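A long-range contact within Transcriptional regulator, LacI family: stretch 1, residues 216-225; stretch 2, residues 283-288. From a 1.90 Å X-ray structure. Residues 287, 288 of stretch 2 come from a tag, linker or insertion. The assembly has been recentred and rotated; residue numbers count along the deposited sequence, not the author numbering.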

# COMPACT_ATOMS: atom_id res chain seq x y z
N ARG A 216 4.71 -6.26 -26.89
CA ARG A 216 5.49 -7.01 -25.94
C ARG A 216 6.38 -6.08 -25.14
O ARG A 216 6.95 -5.13 -25.70
CB ARG A 216 6.35 -8.04 -26.64
CG ARG A 216 5.53 -9.11 -27.34
CD ARG A 216 6.43 -9.97 -28.21
NE ARG A 216 7.13 -9.16 -29.22
CZ ARG A 216 8.31 -9.47 -29.74
NH1 ARG A 216 8.96 -10.57 -29.37
NH2 ARG A 216 8.87 -8.67 -30.63
N VAL A 217 6.53 -6.37 -23.85
CA VAL A 217 7.47 -5.66 -23.02
C VAL A 217 8.38 -6.67 -22.42
O VAL A 217 7.91 -7.56 -21.72
CB VAL A 217 6.75 -4.91 -21.89
CG1 VAL A 217 7.78 -4.28 -20.97
CG2 VAL A 217 5.78 -3.93 -22.46
N PRO A 218 9.70 -6.56 -22.61
CA PRO A 218 10.39 -5.44 -23.20
C PRO A 218 10.66 -5.54 -24.70
O PRO A 218 11.25 -4.62 -25.24
CB PRO A 218 11.75 -5.52 -22.49
CG PRO A 218 12.00 -6.98 -22.36
CD PRO A 218 10.63 -7.60 -22.15
N GLU A 219 10.28 -6.62 -25.37
CA GLU A 219 10.75 -6.86 -26.76
C GLU A 219 10.37 -5.75 -27.70
O GLU A 219 11.19 -5.23 -28.46
CB GLU A 219 10.28 -8.23 -27.29
CG GLU A 219 10.93 -9.40 -26.56
CD GLU A 219 10.15 -9.84 -25.31
OE1 GLU A 219 9.14 -9.21 -24.96
OE2 GLU A 219 10.56 -10.84 -24.68
N ASP A 220 9.11 -5.35 -27.66
CA ASP A 220 8.66 -4.24 -28.47
C ASP A 220 8.82 -2.86 -27.80
O ASP A 220 9.13 -1.86 -28.48
CB ASP A 220 7.21 -4.43 -28.86
CG ASP A 220 7.01 -5.67 -29.72
OD1 ASP A 220 7.75 -5.84 -30.69
OD2 ASP A 220 6.16 -6.49 -29.40
N CYS A 221 8.57 -2.79 -26.49
CA CYS A 221 8.69 -1.50 -25.75
C CYS A 221 9.23 -1.73 -24.33
O CYS A 221 8.80 -2.65 -23.62
CB CYS A 221 7.34 -0.76 -25.77
SG CYS A 221 7.39 0.97 -25.16
N ALA A 222 10.25 -0.98 -23.95
CA ALA A 222 10.81 -1.02 -22.63
C ALA A 222 10.01 -0.09 -21.70
O ALA A 222 9.42 0.89 -22.14
CB ALA A 222 12.27 -0.62 -22.68
N VAL A 223 9.99 -0.41 -20.41
CA VAL A 223 9.32 0.46 -19.44
C VAL A 223 10.22 0.58 -18.21
O VAL A 223 10.78 -0.44 -17.71
CB VAL A 223 7.92 -0.05 -19.05
CG1 VAL A 223 7.25 0.86 -18.00
CG2 VAL A 223 7.00 -0.17 -20.25
N ILE A 224 10.43 1.83 -17.78
CA ILE A 224 11.14 2.10 -16.56
C ILE A 224 10.32 3.01 -15.63
O ILE A 224 9.83 4.05 -16.03
CB ILE A 224 12.51 2.75 -16.82
CG1 ILE A 224 13.37 1.90 -17.77
CG2 ILE A 224 13.26 2.91 -15.49
CD1 ILE A 224 14.71 2.52 -18.10
N GLY A 225 10.21 2.61 -14.37
CA GLY A 225 9.52 3.45 -13.40
C GLY A 225 10.46 4.15 -12.44
O GLY A 225 11.64 4.33 -12.71
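Stretch 2 283-288: RESTEG

Stretch 2 has no regular helix or strand. It lies as an irregular segment across the loop of stretch 1 and the start of its strand, 222-225. From Arg283 to Glu287 it runs roughly opposite to that strand. The CA atoms pair Pro218 with Ser285 and Ala222 with Thr286, both at 4.9 Å. The contact buries 370 Å².

Arg216 does not touch stretch 2. It holds its own loop together: NE of Arg216 is 2.8 Å from OD2 of Asp220 in a salt bridge, and its carbonyl O accepts hydrogen bonds from N of Asp220 and Cys221.

Val217 meets Ser285 through its side chain, with CG1 3.8 Å from CB of Ser285. Pro218 follows a cis peptide bond, and its CA-to-CB bond points toward stretch 2. Its ring packs on backbone: CD of Pro218 is 3.3 Å from O of Glu284, and CB of Pro218 lies 3.6 Å from O of Ser285 and 3.7 Å from C of Thr286. Glu287, a poorly ordered tag residue, reaches the same ring, with OE2 4.1 Å from CG of Pro218. The CA-to-CB bond of Glu219 points away; its contact is loose, CA of Glu219 to OE2 of Glu287 at 4.3 Å.

CA of Ala222, where the strand begins, makes a CA-H...O contact with O of Ser285 at 3.3 Å.

Val223 is the polar anchor. N of Val223 donates to O of Ser285 at 2.9 Å, with an N-H...O angle of 166°, a nearly straight hydrogen bond. O of Val223 accepts from OG of Ser285 at 2.6 Å. Ser285, with chi1 in p, thus engages both backbone polar atoms of one residue.

Ile224 adds an apolar contact, CG1 to CG2 of Thr286 at 3.6 Å. CG2 of Thr286 also lies 3.6 Å from O of Val223. Asp220, Gly225, Arg283 and the tag residue Gly288 stay outside the contact.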

# COMPACT_ATOMS: atom_id res chain seq x y z
N ARG A 283 14.73 -5.32 -13.98
CA ARG A 283 13.90 -6.51 -13.80
C ARG A 283 13.53 -7.02 -15.18
O ARG A 283 14.41 -7.18 -16.01
CB ARG A 283 12.72 -6.17 -12.90
CG ARG A 283 13.16 -5.85 -11.47
CD ARG A 283 12.00 -6.00 -10.49
NE ARG A 283 12.30 -5.44 -9.17
CZ ARG A 283 11.73 -4.35 -8.64
NH1 ARG A 283 10.81 -3.62 -9.30
NH2 ARG A 283 12.09 -3.97 -7.42
N GLU A 284 12.27 -7.24 -15.47
CA GLU A 284 11.92 -7.79 -16.76
C GLU A 284 11.43 -6.81 -17.79
O GLU A 284 11.26 -7.20 -18.94
CB GLU A 284 10.86 -8.89 -16.59
CG GLU A 284 11.31 -10.02 -15.69
CD GLU A 284 10.17 -10.97 -15.34
OE1 GLU A 284 8.99 -10.56 -15.44
OE2 GLU A 284 10.47 -12.13 -15.00
N SER A 285 11.18 -5.55 -17.43
CA SER A 285 10.53 -4.64 -18.38
C SER A 285 11.56 -3.85 -19.19
O SER A 285 11.21 -2.98 -19.96
CB SER A 285 9.53 -3.71 -17.70
OG SER A 285 10.23 -2.82 -16.86
N THR A 286 12.81 -4.26 -19.08
CA THR A 286 13.88 -3.73 -19.92
C THR A 286 14.73 -4.90 -20.39
O THR A 286 14.63 -5.98 -19.85
CB THR A 286 14.77 -2.78 -19.11
OG1 THR A 286 15.20 -3.42 -17.92
CG2 THR A 286 14.04 -1.48 -18.78
N GLU A 287 15.56 -4.69 -21.40
CA GLU A 287 16.49 -5.74 -21.82
C GLU A 287 17.97 -5.36 -21.71
O GLU A 287 18.38 -4.30 -22.15
CB GLU A 287 16.14 -6.32 -23.19
CG GLU A 287 16.00 -5.35 -24.34
CD GLU A 287 15.22 -5.96 -25.51
OE1 GLU A 287 15.05 -5.28 -26.54
OE2 GLU A 287 14.79 -7.13 -25.41
N GLY A 288 18.75 -6.25 -21.11
CA GLY A 288 20.18 -6.07 -20.98
C GLY A 288 20.61 -5.31 -19.74
O GLY A 288 21.78 -5.33 -19.36